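SAP-like pentraxin (Limulus polyphemus, PDB 3FLP) is a calcium-binding invertebrate lectin of the pentraxin family that forms doubly stacked heptameric rings and probably recognises sugar-bearing ligands. Local coordinates at residues T35-I40 and Q167-A172; R5-S10 and V209-M214; R23-L28 and S200-D205. All blocks are in the same frame, centred on the assembly; numbering follows the deposited sequence.

In the fold
The three contacts are nested along the chain: interaction 2 closes the outermost loop, interaction 3 lies inside it and interaction 1 is innermost. Their centres form a nearly equilateral triangle, each about 17 Å from the others, across the two antiparallel sheets of the pentraxin beta-sandwich. Interactions 1 and 2 share one sheet, where strands 161-169 and 7-11 are neighbours, and they touch through Arg39 and Met214. Interaction 3 belongs to the other sheet and within the chain adjoins interaction 2 in sequence without other contact; between subunits the two do meet, Phe201 packing on Val209 of the third subunit. Interaction 1 is central and mostly buried; strands 201-204 and 207-211 also pair across subunit interfaces.

Interaction 1 of 3, residues T35-I40 and Q167-A172; sequences TVCQRI and QVWDEA
Thr35 and Trp169 exchange two backbone hydrogen bonds, and Cys37 does the same with Gln167; Val36 and Val168 form the non-hydrogen-bonded pair between them. The bond from Cys37 N to Gln167 O is 2.9 Å long, with 169° at the hydrogen. With the axes of the short strands 4.9 Å apart, this is regular antiparallel pairing of strands 33-42 and 161-169.

One side chain adds a hydrogen bond. Thr35 OG1 sits beside its own backbone N (chi1 -64°) and donates a hydrogen bond to Glu171 O at 2.6 Å, in the carbonyl plane and on a lone pair. The same hydroxyl is hydrogen-bonded to Leu173 N.

The apolar contacts fall on two faces. Val36 and Val168 lie side by side, CG1 of Val36 4.1 Å from CG2 of Val168, and both touch Phe51 of the other sheet. On the face of Cys37 and Trp169, the sulfur approaches the indole obliquely, Cys37 SG lying 4.2 Å from Trp169 CZ3. That sulfur is in the disulfide with Cys103, while Trp169 NE1 hydrogen-bonds to Leu217 O of the second subunit.

The contact is thus carried past the end of strand 161-169 by the Thr35 hydroxyl, which grips the backbone of the turn, and the disulfide covalently links strand 33-42 to its other neighbour, strand 100-107.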
ATOM      1  N   THR A  35     -23.096 -35.449   1.454  1.00  6.81           N
ATOM      2  CA  THR A  35     -23.488 -34.383   2.365  1.00  6.06           C
ATOM      3  C   THR A  35     -24.288 -33.387   1.526  1.00  6.70           C
ATOM      4  O   THR A  35     -23.788 -32.857   0.525  1.00  6.39           O
ATOM      5  CB  THR A  35     -22.272 -33.651   2.993  1.00  5.26           C
ATOM      6  OG1 THR A  35     -21.520 -34.564   3.805  1.00  4.29           O
ATOM      7  CG2 THR A  35     -22.744 -32.489   3.867  1.00  3.67           C
ATOM      8  N   VAL A  36     -25.534 -33.154   1.922  1.00  6.05           N
ATOM      9  CA  VAL A  36     -26.400 -32.223   1.207  1.00  6.26           C
ATOM     10  C   VAL A  36     -26.752 -31.075   2.152  1.00  8.02           C
ATOM     11  O   VAL A  36     -27.381 -31.280   3.195  1.00  6.90           O
ATOM     12  CB  VAL A  36     -27.701 -32.920   0.723  1.00  5.57           C
ATOM     13  CG1 VAL A  36     -28.590 -31.921  -0.029  1.00  3.33           C
ATOM     14  CG2 VAL A  36     -27.353 -34.105  -0.178  1.00  1.92           C
ATOM     15  N   CYS A  37     -26.324 -29.873   1.787  1.00  7.97           N
ATOM     16  CA  CYS A  37     -26.572 -28.685   2.592  1.00  9.42           C
ATOM     17  C   CYS A  37     -27.329 -27.659   1.737  1.00  9.05           C
ATOM     18  O   CYS A  37     -27.105 -27.562   0.530  1.00  8.00           O
ATOM     19  CB  CYS A  37     -25.247 -28.041   3.022  1.00 12.53           C
ATOM     20  SG  CYS A  37     -24.221 -28.639   4.421  1.00 16.95           S
ATOM     21  N   GLN A  38     -28.224 -26.900   2.361  1.00  8.51           N
ATOM     22  CA  GLN A  38     -28.957 -25.852   1.653  1.00  8.31           C
ATOM     23  C   GLN A  38     -29.731 -24.960   2.613  1.00  7.60           C
ATOM     24  O   GLN A  38     -29.946 -25.310   3.772  1.00  7.60           O
ATOM     25  CB  GLN A  38     -29.930 -26.433   0.602  1.00  8.72           C
ATOM     26  CG  GLN A  38     -31.279 -26.886   1.135  1.00  8.32           C
ATOM     27  CD  GLN A  38     -31.289 -28.345   1.533  1.00 10.72           C
ATOM     28  OE1 GLN A  38     -31.375 -29.231   0.682  1.00 10.97           O
ATOM     29  NE2 GLN A  38     -31.188 -28.606   2.830  1.00 11.45           N
ATOM     30  N   ARG A  39     -30.139 -23.796   2.124  1.00  7.42           N
ATOM     31  CA  ARG A  39     -30.914 -22.864   2.929  1.00  6.56           C
ATOM     32  C   ARG A  39     -32.372 -23.037   2.503  1.00  7.27           C
ATOM     33  O   ARG A  39     -32.680 -23.045   1.308  1.00  7.26           O
ATOM     34  CB  ARG A  39     -30.421 -21.432   2.682  1.00  5.63           C
ATOM     35  CG  ARG A  39     -28.987 -21.212   3.185  1.00  5.55           C
ATOM     36  CD  ARG A  39     -28.303 -19.967   2.614  1.00  2.28           C
ATOM     37  NE  ARG A  39     -26.867 -20.057   2.866  1.00  3.41           N
ATOM     38  CZ  ARG A  39     -26.306 -19.896   4.065  1.00  6.03           C
ATOM     39  NH1 ARG A  39     -27.058 -19.614   5.127  1.00  2.38           N
ATOM     40  NH2 ARG A  39     -24.997 -20.075   4.215  1.00  6.30           N
ATOM     41  N   ILE A  40     -33.262 -23.204   3.475  1.00  7.49           N
ATOM     42  CA  ILE A  40     -34.675 -23.392   3.176  1.00  8.88           C
ATOM     43  C   ILE A  40     -35.613 -22.554   4.037  1.00  9.42           C
ATOM     44  O   ILE A  40     -35.321 -22.242   5.199  1.00  8.08           O
ATOM     45  CB  ILE A  40     -35.114 -24.881   3.340  1.00 10.03           C
ATOM     46  CG1 ILE A  40     -34.763 -25.378   4.747  1.00 11.23           C
ATOM     47  CG2 ILE A  40     -34.468 -25.748   2.271  1.00 10.61           C
ATOM     48  CD1 ILE A  40     -35.282 -26.773   5.063  1.00 11.22           C
ATOM     49  N   GLN A 167     -25.625 -27.110  -1.792  1.00  8.17           N
ATOM     50  CA  GLN A 167     -24.256 -27.573  -1.985  1.00  8.21           C
ATOM     51  C   GLN A 167     -24.173 -29.053  -1.605  1.00  8.04           C
ATOM     52  O   GLN A 167     -24.585 -29.443  -0.510  1.00  8.96           O
ATOM     53  CB  GLN A 167     -23.305 -26.757  -1.108  1.00  7.84           C
ATOM     54  CG  GLN A 167     -23.442 -25.237  -1.245  1.00  9.31           C
ATOM     55  CD  GLN A 167     -23.095 -24.714  -2.632  1.00  7.91           C
ATOM     56  OE1 GLN A 167     -22.463 -25.403  -3.437  1.00 10.97           O
ATOM     57  NE2 GLN A 167     -23.493 -23.483  -2.910  1.00  7.00           N
ATOM     58  N   VAL A 168     -23.631 -29.863  -2.509  1.00  7.08           N
ATOM     59  CA  VAL A 168     -23.510 -31.305  -2.301  1.00  5.78           C
ATOM     60  C   VAL A 168     -22.079 -31.810  -2.506  1.00  6.75           C
ATOM     61  O   VAL A 168     -21.451 -31.513  -3.521  1.00  6.16           O
ATOM     62  CB  VAL A 168     -24.443 -32.077  -3.282  1.00  5.10           C
ATOM     63  CG1 VAL A 168     -24.357 -33.588  -3.024  1.00  2.41           C
ATOM     64  CG2 VAL A 168     -25.896 -31.577  -3.128  1.00  4.46           C
ATOM     65  N   TRP A 169     -21.584 -32.579  -1.535  1.00  7.18           N
ATOM     66  CA  TRP A 169     -20.243 -33.164  -1.559  1.00  7.93           C
ATOM     67  C   TRP A 169     -20.378 -34.685  -1.494  1.00  8.73           C
ATOM     68  O   TRP A 169     -21.323 -35.197  -0.894  1.00  9.10           O
ATOM     69  CB  TRP A 169     -19.436 -32.728  -0.328  1.00  7.14           C
ATOM     70  CG  TRP A 169     -19.006 -31.296  -0.288  1.00  6.58           C
ATOM     71  CD1 TRP A 169     -17.819 -30.782  -0.723  1.00  7.15           C
ATOM     72  CD2 TRP A 169     -19.734 -30.201   0.280  1.00  5.21           C
ATOM     73  NE1 TRP A 169     -17.758 -29.432  -0.455  1.00  6.61           N
ATOM     74  CE2 TRP A 169     -18.919 -29.051   0.161  1.00  4.80           C
ATOM     75  CE3 TRP A 169     -20.995 -30.079   0.879  1.00  5.16           C
ATOM     76  CZ2 TRP A 169     -19.325 -27.792   0.622  1.00  4.96           C
ATOM     77  CZ3 TRP A 169     -21.400 -28.827   1.338  1.00  4.66           C
ATOM     78  CH2 TRP A 169     -20.565 -27.699   1.205  1.00  4.23           C
ATOM     79  N   ASP A 170     -19.436 -35.410  -2.092  1.00  8.08           N
ATOM     80  CA  ASP A 170     -19.495 -36.868  -2.034  1.00  9.37           C
ATOM     81  C   ASP A 170     -18.606 -37.365  -0.887  1.00 10.28           C
ATOM     82  O   ASP A 170     -17.921 -38.385  -0.987  1.00  9.75           O
ATOM     83  CB  ASP A 170     -19.080 -37.477  -3.380  1.00 10.29           C
ATOM     84  CG  ASP A 170     -17.640 -37.180  -3.749  1.00 10.46           C
ATOM     85  OD1 ASP A 170     -17.050 -36.229  -3.210  1.00 11.79           O
ATOM     86  OD2 ASP A 170     -17.097 -37.904  -4.608  1.00 16.62           O
ATOM     87  N   GLU A 171     -18.628 -36.610   0.206  1.00 10.91           N
ATOM     88  CA  GLU A 171     -17.871 -36.928   1.410  1.00 11.31           C
ATOM     89  C   GLU A 171     -18.783 -36.666   2.598  1.00 10.75           C
ATOM     90  O   GLU A 171     -19.810 -36.007   2.453  1.00  9.92           O
ATOM     91  CB  GLU A 171     -16.615 -36.051   1.522  1.00 13.31           C
ATOM     92  CG  GLU A 171     -15.555 -36.346   0.454  1.00 16.54           C
ATOM     93  CD  GLU A 171     -14.143 -36.023   0.919  1.00 17.04           C
ATOM     94  OE1 GLU A 171     -13.822 -36.332   2.085  1.00 17.07           O
ATOM     95  OE2 GLU A 171     -13.350 -35.479   0.120  1.00 19.46           O
ATOM     96  N   ALA A 172     -18.420 -37.197   3.762  1.00  9.56           N
ATOM     97  CA  ALA A 172     -19.211 -36.992   4.972  1.00  9.48           C
ATOM     98  C   ALA A 172     -18.544 -35.900   5.802  1.00  9.45           C
ATOM     99  O   ALA A 172     -17.663 -36.179   6.614  1.00  7.91           O
ATOM    100  CB  ALA A 172     -19.292 -38.281   5.778  1.00 10.29           C
TER

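Interaction 2 of 3, residues R5-S10 and V209-M214; sequences RDVKIS and VGISHM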
ATOM      1  N   ARG A   5     -24.718 -17.431  -5.223  1.00 13.05           N
ATOM      2  CA  ARG A   5     -25.080 -18.356  -4.160  1.00 13.28           C
ATOM      3  C   ARG A   5     -26.350 -17.931  -3.428  1.00 12.90           C
ATOM      4  O   ARG A   5     -26.940 -18.727  -2.707  1.00 12.64           O
ATOM      5  CB  ARG A   5     -23.919 -18.516  -3.168  1.00 13.61           C
ATOM      6  CG  ARG A   5     -22.822 -19.447  -3.686  1.00 15.60           C
ATOM      7  CD  ARG A   5     -21.500 -19.293  -2.936  1.00 15.92           C
ATOM      8  NE  ARG A   5     -20.937 -17.959  -3.126  1.00 17.38           N
ATOM      9  CZ  ARG A   5     -19.715 -17.588  -2.747  1.00 17.53           C
ATOM     10  NH1 ARG A   5     -18.900 -18.454  -2.151  1.00 16.46           N
ATOM     11  NH2 ARG A   5     -19.311 -16.343  -2.968  1.00 15.47           N
ATOM     12  N   ASP A   6     -26.778 -16.687  -3.628  1.00 12.35           N
ATOM     13  CA  ASP A   6     -27.986 -16.188  -2.978  1.00 11.78           C
ATOM     14  C   ASP A   6     -29.230 -16.275  -3.867  1.00 11.50           C
ATOM     15  O   ASP A   6     -30.307 -15.810  -3.478  1.00 12.39           O
ATOM     16  CB  ASP A   6     -27.797 -14.731  -2.502  1.00 13.86           C
ATOM     17  CG  ASP A   6     -26.817 -14.604  -1.327  1.00 14.51           C
ATOM     18  OD1 ASP A   6     -26.954 -15.350  -0.331  1.00 15.10           O
ATOM     19  OD2 ASP A   6     -25.915 -13.745  -1.393  1.00 16.33           O
ATOM     20  N   VAL A   7     -29.089 -16.843  -5.063  1.00 10.17           N
ATOM     21  CA  VAL A   7     -30.243 -17.004  -5.952  1.00  7.40           C
ATOM     22  C   VAL A   7     -31.138 -18.021  -5.252  1.00  7.60           C
ATOM     23  O   VAL A   7     -30.643 -18.965  -4.635  1.00  7.44           O
ATOM     24  CB  VAL A   7     -29.825 -17.556  -7.344  1.00  7.87           C
ATOM     25  CG1 VAL A   7     -31.051 -18.069  -8.117  1.00  5.77           C
ATOM     26  CG2 VAL A   7     -29.133 -16.462  -8.138  1.00  7.43           C
ATOM     27  N   LYS A   8     -32.448 -17.829  -5.323  1.00  6.76           N
ATOM     28  CA  LYS A   8     -33.347 -18.766  -4.676  1.00  7.14           C
ATOM     29  C   LYS A   8     -34.436 -19.238  -5.635  1.00  7.47           C
ATOM     30  O   LYS A   8     -34.723 -18.596  -6.649  1.00  7.45           O
ATOM     31  CB  LYS A   8     -33.992 -18.123  -3.436  1.00  4.66           C
ATOM     32  CG  LYS A   8     -35.137 -17.173  -3.757  1.00  5.34           C
ATOM     33  CD  LYS A   8     -35.795 -16.620  -2.497  1.00  3.83           C
ATOM     34  CE  LYS A   8     -36.864 -15.592  -2.861  1.00  3.75           C
ATOM     35  NZ  LYS A   8     -37.509 -15.014  -1.651  1.00  5.89           N
ATOM     36  N   ILE A   9     -35.032 -20.374  -5.303  1.00  7.42           N
ATOM     37  CA  ILE A   9     -36.108 -20.940  -6.102  1.00  6.30           C
ATOM     38  C   ILE A   9     -37.290 -21.119  -5.161  1.00  7.09           C
ATOM     39  O   ILE A   9     -37.137 -21.659  -4.062  1.00  7.83           O
ATOM     40  CB  ILE A   9     -35.735 -22.335  -6.671  1.00  6.16           C
ATOM     41  CG1 ILE A   9     -34.534 -22.225  -7.621  1.00  3.02           C
ATOM     42  CG2 ILE A   9     -36.942 -22.942  -7.377  1.00  2.82           C
ATOM     43  CD1 ILE A   9     -34.816 -21.470  -8.891  1.00  5.85           C
ATOM     44  N   SER A  10     -38.457 -20.650  -5.582  1.00  7.45           N
ATOM     45  CA  SER A  10     -39.666 -20.796  -4.784  1.00  9.27           C
ATOM     46  C   SER A  10     -40.518 -21.912  -5.374  1.00  9.74           C
ATOM     47  O   SER A  10     -40.772 -21.938  -6.579  1.00  8.07           O
ATOM     48  CB  SER A  10     -40.474 -19.491  -4.777  1.00  6.10           C
ATOM     49  OG  SER A  10     -39.736 -18.434  -4.194  1.00  8.49           O
ATOM     50  N   VAL A 209     -37.945 -17.943  -9.790  1.00  7.80           N
ATOM     51  CA  VAL A 209     -36.540 -17.616  -9.613  1.00  6.95           C
ATOM     52  C   VAL A 209     -36.434 -16.213  -9.004  1.00  9.43           C
ATOM     53  O   VAL A 209     -36.975 -15.244  -9.545  1.00  9.64           O
ATOM     54  CB  VAL A 209     -35.772 -17.636 -10.956  1.00  6.92           C
ATOM     55  CG1 VAL A 209     -34.307 -17.270 -10.715  1.00  3.78           C
ATOM     56  CG2 VAL A 209     -35.880 -19.016 -11.612  1.00  3.81           C
ATOM     57  N   GLY A 210     -35.741 -16.112  -7.875  1.00  8.77           N
ATOM     58  CA  GLY A 210     -35.579 -14.832  -7.220  1.00  7.68           C
ATOM     59  C   GLY A 210     -34.297 -14.773  -6.416  1.00  9.81           C
ATOM     60  O   GLY A 210     -33.342 -15.511  -6.689  1.00  9.82           O
ATOM     61  N   ILE A 211     -34.281 -13.903  -5.414  1.00  9.52           N
ATOM     62  CA  ILE A 211     -33.108 -13.720  -4.568  1.00  9.57           C
ATOM     63  C   ILE A 211     -33.422 -13.997  -3.100  1.00 10.99           C
ATOM     64  O   ILE A 211     -34.457 -13.575  -2.578  1.00 10.55           O
ATOM     65  CB  ILE A 211     -32.570 -12.269  -4.691  1.00 10.38           C
ATOM     66  CG1 ILE A 211     -32.079 -12.011  -6.122  1.00 10.21           C
ATOM     67  CG2 ILE A 211     -31.436 -12.034  -3.684  1.00  8.51           C
ATOM     68  CD1 ILE A 211     -30.863 -12.853  -6.521  1.00 10.62           C
ATOM     69  N   SER A 212     -32.520 -14.715  -2.440  1.00 10.33           N
ATOM     70  CA  SER A 212     -32.679 -15.023  -1.028  1.00  9.06           C
ATOM     71  C   SER A 212     -32.040 -13.932  -0.177  1.00  8.78           C
ATOM     72  O   SER A 212     -30.915 -13.519  -0.440  1.00 10.18           O
ATOM     73  CB  SER A 212     -32.013 -16.352  -0.703  1.00  6.89           C
ATOM     74  OG  SER A 212     -31.688 -16.403   0.671  1.00  6.76           O
ATOM     75  N   HIS A 213     -32.759 -13.470   0.842  1.00  9.91           N
ATOM     76  CA  HIS A 213     -32.236 -12.440   1.733  1.00 10.56           C
ATOM     77  C   HIS A 213     -31.964 -12.988   3.127  1.00 11.17           C
ATOM     78  O   HIS A 213     -32.027 -12.258   4.115  1.00 12.90           O
ATOM     79  CB  HIS A 213     -33.202 -11.253   1.812  1.00  9.55           C
ATOM     80  CG  HIS A 213     -33.394 -10.562   0.500  1.00 11.11           C
ATOM     81  ND1 HIS A 213     -34.367 -10.937  -0.403  1.00 10.98           N
ATOM     82  CD2 HIS A 213     -32.673  -9.590  -0.108  1.00  9.84           C
ATOM     83  CE1 HIS A 213     -34.234 -10.229  -1.511  1.00 10.54           C
ATOM     84  NE2 HIS A 213     -33.212  -9.406  -1.359  1.00 11.71           N
ATOM     85  N   MET A 214     -31.661 -14.278   3.206  1.00 11.04           N
ATOM     86  CA  MET A 214     -31.354 -14.904   4.484  1.00 12.66           C
ATOM     87  C   MET A 214     -30.046 -14.351   5.020  1.00 13.57           C
ATOM     88  O   MET A 214     -29.921 -14.061   6.209  1.00 14.80           O
ATOM     89  CB  MET A 214     -31.197 -16.420   4.326  1.00 11.78           C
ATOM     90  CG  MET A 214     -30.541 -17.093   5.536  1.00 12.40           C
ATOM     91  SD  MET A 214     -30.447 -18.894   5.429  1.00 10.94           S
ATOM     92  CE  MET A 214     -30.174 -19.330   7.146  1.00 11.41           C
TER
HETATM   93  O   HOH W   1     -28.861 -14.083   1.071  1.00 10.38           O
HETATM   94  O   HOH W   2     -28.646 -17.389   0.098  1.00 22.89           O
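Antiparallel pairing of strands 7-11 and 207-211, close to the two chain termini, sets Lys8 against Gly210 in a hydrogen-bonded pair flanked by Val7–Ile211 and Ile9–Val209. Lys8 N reaches Gly210 O at 2.8 Å, standing well above that carbonyl plane (49° out of it), whereas Gly210 N returns a bond to Lys8 O. A third bond, from Ser212 N to Asp6 O, is 2.7 Å long and nearly straight.

Lys8 carries much of the side-chain contact. Its chi1 of 78° sets CG between the backbone N and carbonyl carbon, against the carbonyl carbons of Gly210 and Ile211; beyond CG the chain is extended, bringing CE to 3.2 Å from Ile211 O. The ammonium goes on to a salt bridge with Glu162, and Lys8 CB packs 3.8 Å from Ser212 CB.

In the pentraxin sandwich this pair belongs to the sheet that also holds strand 161-169. The N-to-C directions of the short strands make 133°, well short of exactly antiparallel, and the Val7 and Ile211 side chains diverge. Ile9 and Val209 instead lie side by side, with CD1 of Ile9 3.8 Å from CG2 of Val209; Val209 also pairs with a strand of the third subunit.

Two waters donate to Asp6 OD1, which is salt-bridged to Arg188. The first, weakly held at OD1, also donates to Ser212 O at 2.6 Å; the second has a weak bond to Ser212 OG at 3.2 Å.

Interaction 3 of 3, residues R23-L28 and S200-D205; sequences RFMQTL and SFVADD
Ser200 meets Met25 first: Ser200 O accepts Met25 N at 3.0 Å, the donor lying 36° out of the carbonyl plane. Water 3 donates to the same oxygen and accepts from Gln26 N, so the carbonyl takes Met25 N directly and Gln26 N through the water.

At Phe201 the methylene makes the face contact. Its CB stands 3.9 Å above the centre of the Phe24 ring, a CH-pi contact. The two rings meet obliquely, their planes at 56°, with Phe201 CD2 4.0 Å from Phe24 CE2.

Val202 pairs with Arg23 through two backbone bonds. Val202 N gives to Arg23 O at 2.7 Å; Arg23 N gives to a lone pair of Val202 O at 3.0 Å. The valine CG2 lies over one face of the guanidinium, 3.7 Å from Arg23 NH2. Met25 crosses Val202 at about a right angle, its sulfur so close to CG2 that its exact position is doubtful.

Strand 201-204 is one of the two edge strands, within the chain, of the pentraxin sandwich sheet that also holds strand 60-68. Strands 21-24 and 139-142 follow inward, and a strand of the third subunit continues the sheet past Phe201, Val202 and Ala203.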
ATOM      1  N   ARG A  23     -34.791 -30.494 -11.824  1.00  7.91           N
ATOM      2  CA  ARG A  23     -34.182 -31.780 -12.137  1.00  7.47           C
ATOM      3  C   ARG A  23     -32.808 -31.463 -12.704  1.00  6.92           C
ATOM      4  O   ARG A  23     -32.693 -30.770 -13.719  1.00  5.38           O
ATOM      5  CB  ARG A  23     -34.996 -32.564 -13.172  1.00  7.14           C
ATOM      6  CG  ARG A  23     -34.449 -33.983 -13.407  1.00  8.99           C
ATOM      7  CD  ARG A  23     -35.217 -34.743 -14.492  1.00 10.10           C
ATOM      8  NE  ARG A  23     -34.865 -34.276 -15.831  1.00 13.38           N
ATOM      9  CZ  ARG A  23     -35.714 -33.703 -16.677  1.00 14.66           C
ATOM     10  NH1 ARG A  23     -36.980 -33.519 -16.335  1.00 16.85           N
ATOM     11  NH2 ARG A  23     -35.295 -33.304 -17.868  1.00 16.06           N
ATOM     12  N   PHE A  24     -31.763 -31.949 -12.048  1.00  5.97           N
ATOM     13  CA  PHE A  24     -30.423 -31.677 -12.540  1.00  6.43           C
ATOM     14  C   PHE A  24     -30.143 -32.446 -13.817  1.00  6.52           C
ATOM     15  O   PHE A  24     -30.469 -33.628 -13.934  1.00  6.18           O
ATOM     16  CB  PHE A  24     -29.392 -31.977 -11.460  1.00  4.67           C
ATOM     17  CG  PHE A  24     -29.365 -30.945 -10.374  1.00  5.35           C
ATOM     18  CD1 PHE A  24     -30.325 -30.951  -9.369  1.00  5.23           C
ATOM     19  CD2 PHE A  24     -28.422 -29.921 -10.397  1.00  7.12           C
ATOM     20  CE1 PHE A  24     -30.351 -29.946  -8.393  1.00  7.74           C
ATOM     21  CE2 PHE A  24     -28.440 -28.904  -9.425  1.00  8.06           C
ATOM     22  CZ  PHE A  24     -29.410 -28.921  -8.423  1.00  7.98           C
ATOM     23  N   MET A  25     -29.557 -31.745 -14.781  1.00  8.26           N
ATOM     24  CA  MET A  25     -29.246 -32.310 -16.088  1.00  9.68           C
ATOM     25  C   MET A  25     -28.226 -33.443 -16.066  1.00  9.83           C
ATOM     26  O   MET A  25     -28.338 -34.379 -16.843  1.00 10.59           O
ATOM     27  CB  MET A  25     -28.762 -31.203 -17.027  1.00 10.77           C
ATOM     28  CG  MET A  25     -29.802 -30.123 -17.310  1.00 13.86           C
ATOM     29  SD  MET A  25     -31.242 -30.785 -18.188  1.00 19.59           S
ATOM     30  CE  MET A  25     -30.553 -30.997 -19.822  1.00 16.66           C
ATOM     31  N   GLN A  26     -27.239 -33.358 -15.180  1.00  8.89           N
ATOM     32  CA  GLN A  26     -26.209 -34.381 -15.099  1.00  9.18           C
ATOM     33  C   GLN A  26     -26.467 -35.347 -13.947  1.00 10.30           C
ATOM     34  O   GLN A  26     -26.762 -34.928 -12.825  1.00 10.44           O
ATOM     35  CB  GLN A  26     -24.834 -33.710 -14.941  1.00  9.73           C
ATOM     36  CG  GLN A  26     -23.644 -34.660 -14.934  1.00  8.87           C
ATOM     37  CD  GLN A  26     -22.308 -33.926 -14.967  1.00  8.58           C
ATOM     38  OE1 GLN A  26     -22.195 -32.804 -14.476  1.00 11.04           O
ATOM     39  NE2 GLN A  26     -21.288 -34.563 -15.530  1.00  6.57           N
ATOM     40  N   THR A  27     -26.375 -36.643 -14.230  1.00  9.72           N
ATOM     41  CA  THR A  27     -26.584 -37.645 -13.191  1.00  9.60           C
ATOM     42  C   THR A  27     -25.345 -37.678 -12.299  1.00  9.65           C
ATOM     43  O   THR A  27     -24.253 -37.284 -12.714  1.00  8.99           O
ATOM     44  CB  THR A  27     -26.825 -39.055 -13.788  1.00  9.59           C
ATOM     45  OG1 THR A  27     -25.671 -39.474 -14.527  1.00  9.52           O
ATOM     46  CG2 THR A  27     -28.034 -39.039 -14.707  1.00  5.75           C
ATOM     47  N   LEU A  28     -25.519 -38.149 -11.071  1.00 10.10           N
ATOM     48  CA  LEU A  28     -24.416 -38.202 -10.127  1.00 10.64           C
ATOM     49  C   LEU A  28     -23.509 -39.403 -10.365  1.00 10.82           C
ATOM     50  O   LEU A  28     -23.894 -40.369 -11.026  1.00 10.23           O
ATOM     51  CB  LEU A  28     -24.960 -38.260  -8.695  1.00 11.77           C
ATOM     52  CG  LEU A  28     -25.909 -37.144  -8.257  1.00 13.47           C
ATOM     53  CD1 LEU A  28     -26.249 -37.308  -6.781  1.00 13.26           C
ATOM     54  CD2 LEU A  28     -25.258 -35.803  -8.495  1.00 12.93           C
ATOM     55  N   SER A 200     -26.205 -27.224 -14.074  1.00 10.99           N
ATOM     56  CA  SER A 200     -27.476 -27.048 -14.768  1.00 11.52           C
ATOM     57  C   SER A 200     -28.635 -27.896 -14.281  1.00  9.63           C
ATOM     58  O   SER A 200     -28.470 -29.064 -13.936  1.00 10.28           O
ATOM     59  CB  SER A 200     -27.275 -27.325 -16.262  1.00 12.43           C
ATOM     60  OG  SER A 200     -26.266 -26.484 -16.785  1.00 15.87           O
ATOM     61  N   PHE A 201     -29.818 -27.300 -14.278  1.00  8.53           N
ATOM     62  CA  PHE A 201     -31.019 -28.005 -13.867  1.00  7.39           C
ATOM     63  C   PHE A 201     -32.233 -27.493 -14.621  1.00  7.51           C
ATOM     64  O   PHE A 201     -32.285 -26.328 -15.027  1.00  7.04           O
ATOM     65  CB  PHE A 201     -31.223 -27.874 -12.354  1.00  7.54           C
ATOM     66  CG  PHE A 201     -31.303 -26.455 -11.853  1.00  7.56           C
ATOM     67  CD1 PHE A 201     -32.502 -25.745 -11.906  1.00  7.65           C
ATOM     68  CD2 PHE A 201     -30.186 -25.842 -11.292  1.00  8.05           C
ATOM     69  CE1 PHE A 201     -32.591 -24.441 -11.402  1.00  9.26           C
ATOM     70  CE2 PHE A 201     -30.262 -24.542 -10.785  1.00  9.80           C
ATOM     71  CZ  PHE A 201     -31.469 -23.839 -10.839  1.00  7.71           C
ATOM     72  N   VAL A 202     -33.192 -28.380 -14.837  1.00  8.12           N
ATOM     73  CA  VAL A 202     -34.421 -28.029 -15.521  1.00  9.97           C
ATOM     74  C   VAL A 202     -35.383 -27.471 -14.478  1.00 11.89           C
ATOM     75  O   VAL A 202     -35.496 -28.014 -13.380  1.00 13.07           O
ATOM     76  CB  VAL A 202     -35.059 -29.270 -16.174  1.00 10.85           C
ATOM     77  CG1 VAL A 202     -36.378 -28.904 -16.823  1.00 12.73           C
ATOM     78  CG2 VAL A 202     -34.127 -29.841 -17.212  1.00 13.25           C
ATOM     79  N   ALA A 203     -36.053 -26.374 -14.809  1.00 12.71           N
ATOM     80  CA  ALA A 203     -37.026 -25.765 -13.904  1.00 13.39           C
ATOM     81  C   ALA A 203     -38.382 -26.018 -14.549  1.00 15.13           C
ATOM     82  O   ALA A 203     -38.560 -25.764 -15.743  1.00 16.93           O
ATOM     83  CB  ALA A 203     -36.769 -24.274 -13.772  1.00 11.90           C
ATOM     84  N   ASP A 204     -39.342 -26.529 -13.785  1.00 14.81           N
ATOM     85  CA  ASP A 204     -40.641 -26.810 -14.381  1.00 14.97           C
ATOM     86  C   ASP A 204     -41.819 -26.602 -13.442  1.00 14.47           C
ATOM     87  O   ASP A 204     -41.664 -26.524 -12.223  1.00 14.39           O
ATOM     88  CB  ASP A 204     -40.670 -28.248 -14.910  1.00 15.89           C
ATOM     89  CG  ASP A 204     -41.589 -28.412 -16.111  1.00 18.88           C
ATOM     90  OD1 ASP A 204     -42.396 -27.497 -16.387  1.00 19.11           O
ATOM     91  OD2 ASP A 204     -41.511 -29.464 -16.782  1.00 21.98           O
ATOM     92  N   ASP A 205     -43.000 -26.512 -14.040  1.00 14.00           N
ATOM     93  CA  ASP A 205     -44.254 -26.329 -13.322  1.00 14.85           C
ATOM     94  C   ASP A 205     -44.351 -25.103 -12.414  1.00 12.95           C
ATOM     95  O   ASP A 205     -44.787 -25.196 -11.272  1.00 12.36           O
ATOM     96  CB  ASP A 205     -44.618 -27.602 -12.532  1.00 17.00           C
ATOM     97  CG  ASP A 205     -45.184 -28.722 -13.430  1.00 21.41           C
ATOM     98  OD1 ASP A 205     -45.585 -28.435 -14.583  1.00 21.88           O
ATOM     99  OD2 ASP A 205     -45.247 -29.889 -12.978  1.00 22.00           O
TER
HETATM  100  O   HOH W   3     -26.365 -30.996 -13.356  1.00  1.17           O